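Local structure of delta-aminolevulinic acid dehydratase (3OBK) at the interface of chains A and B. The protein catalyses the condensation of two molecules of 5-aminolevulinic acid to the pyrrole porphobilinogen, an early step of tetrapyrrole biosynthesis, and assembles as an octamer. Coordinates in Å, arbitrary orientation; residue numbers count along the deposited sequence, not the author numbering. Chains: chain A/B, Delta-aminolevulinic acid dehydratase.

The interface of chains A and B. Residues chain A 204-206, 262; chain B 22, 25, 28.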
# COMPACT_ATOMS: atom_id res chain seq x y z
N ASP A 204 29.09 21.54 6.30
CA ASP A 204 28.71 21.91 4.92
C ASP A 204 29.06 20.82 3.95
O ASP A 204 28.43 20.69 2.92
CB ASP A 204 29.58 23.12 4.47
CG ASP A 204 28.77 24.28 3.98
OD1 ASP A 204 27.52 24.20 4.00
OD2 ASP A 204 29.38 25.28 3.57
N THR A 205 30.13 20.10 4.25
CA THR A 205 30.63 19.05 3.39
C THR A 205 29.62 17.92 3.34
O THR A 205 29.20 17.39 4.38
CB THR A 205 31.96 18.52 3.92
OG1 THR A 205 32.92 19.59 3.99
CG2 THR A 205 32.52 17.44 3.01
N SER A 206 29.24 17.54 2.13
CA SER A 206 28.24 16.49 1.89
C SER A 206 28.82 15.09 1.88
O SER A 206 30.03 14.90 1.76
CB SER A 206 27.54 16.73 0.56
OG SER A 206 26.93 18.01 0.53
N ASP A 262 23.41 12.51 2.48
CA ASP A 262 22.77 13.49 1.63
C ASP A 262 22.28 12.87 0.30
O ASP A 262 21.34 13.37 -0.31
CB ASP A 262 23.78 14.60 1.30
CG ASP A 262 24.25 15.34 2.53
OD1 ASP A 262 23.41 16.05 3.13
OD2 ASP A 262 25.46 15.26 2.87
N ARG B 22 21.15 17.33 7.34
CA ARG B 22 20.99 18.72 6.97
C ARG B 22 20.52 18.79 5.52
O ARG B 22 21.33 18.77 4.60
CB ARG B 22 22.32 19.43 7.13
CG ARG B 22 22.74 19.53 8.56
CD ARG B 22 24.02 20.33 8.72
NE ARG B 22 24.45 20.35 10.12
CZ ARG B 22 24.33 21.37 10.96
NH1 ARG B 22 23.82 22.53 10.59
NH2 ARG B 22 24.76 21.22 12.21
N ARG B 25 22.26 20.97 2.76
CA ARG B 25 23.45 20.59 2.00
C ARG B 25 23.10 20.38 0.53
O ARG B 25 23.88 20.76 -0.38
CB ARG B 25 24.13 19.36 2.58
CG ARG B 25 24.94 19.66 3.81
CD ARG B 25 25.78 18.50 4.28
NE ARG B 25 24.99 17.49 5.01
CZ ARG B 25 25.08 17.22 6.32
NH1 ARG B 25 24.30 16.27 6.83
NH2 ARG B 25 25.90 17.89 7.14
N LYS B 28 23.12 23.91 -1.47
CA LYS B 28 24.37 24.65 -1.22
C LYS B 28 24.79 25.62 -2.32
O LYS B 28 25.32 26.69 -2.06
CB LYS B 28 25.49 23.60 -1.08
CG LYS B 28 26.24 23.58 0.21
CD LYS B 28 26.76 22.15 0.56
CE LYS B 28 27.66 21.49 -0.47
NZ LYS B 28 28.62 20.58 0.23
O HOH W 1 20.95 17.04 2.42
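B:Arg25 reaches over to A:Asp262 and B:Lys28 to the backbone of A:Asp204, two basic side chains of one subunit gripping loop and strand-end groups of its neighbour. Along B:Arg25, CB lies against the carboxylate oxygen OD1 of A:Asp262 and near the hydroxyl of A:Ser206. CG then passes the carbonyl oxygen of A:Asp204, and CD packs against the A:Asp262 carboxylate and CA of A:Ser206. A bend at chi3 (-78°) brings NE up to the acid, rather than a terminal nitrogen. B:Arg25 NE donates to A:Asp262 OD1 at 2.8 Å in a nearly straight salt-bridging hydrogen bond, received on the syn lone pair. OD1 lies in the guanidinium plane at its edge, yet the carboxylate is turned 75° from that plane, so the pair is joined through NE and not as a flat two-pronged bridge. OD2 is also near NE, but the N-H does not point to it. Within chain B, CB of B:Arg22 covers one face of the guanidinium, 3.6 Å above its centre, and probably limits its swing. A water extends the link, 2.7 Å from A:Asp262 OD1 and 2.8 Å from the backbone O of B:Arg22.

B:Lys28, bent at chi3 and chi4, slants across A:Asp204, its CG and CD passing near OD1. The side-chain amine, B:Lys28 NZ, donates at 2.7 Å to the backbone O of A:Asp204, tilted from the carbonyl plane, and at 3.1 Å to OG of A:Ser206. The carboxylate OD1 of A:Asp204 stays 5.3 Å from B:Lys28 NZ, so its charge could help only at longer range.

Two-fold symmetry repeats the contact with the chains exchanged, pairing subunits within the octamer. The N-terminal arm of chain B, through 3-10 helix 23-27 and its flanks, meets the TIM barrel of chain A at the N-terminal ends of strands 206-211, which A:Ser206 opens, and 263-267, away from the strand ends that carry the active site.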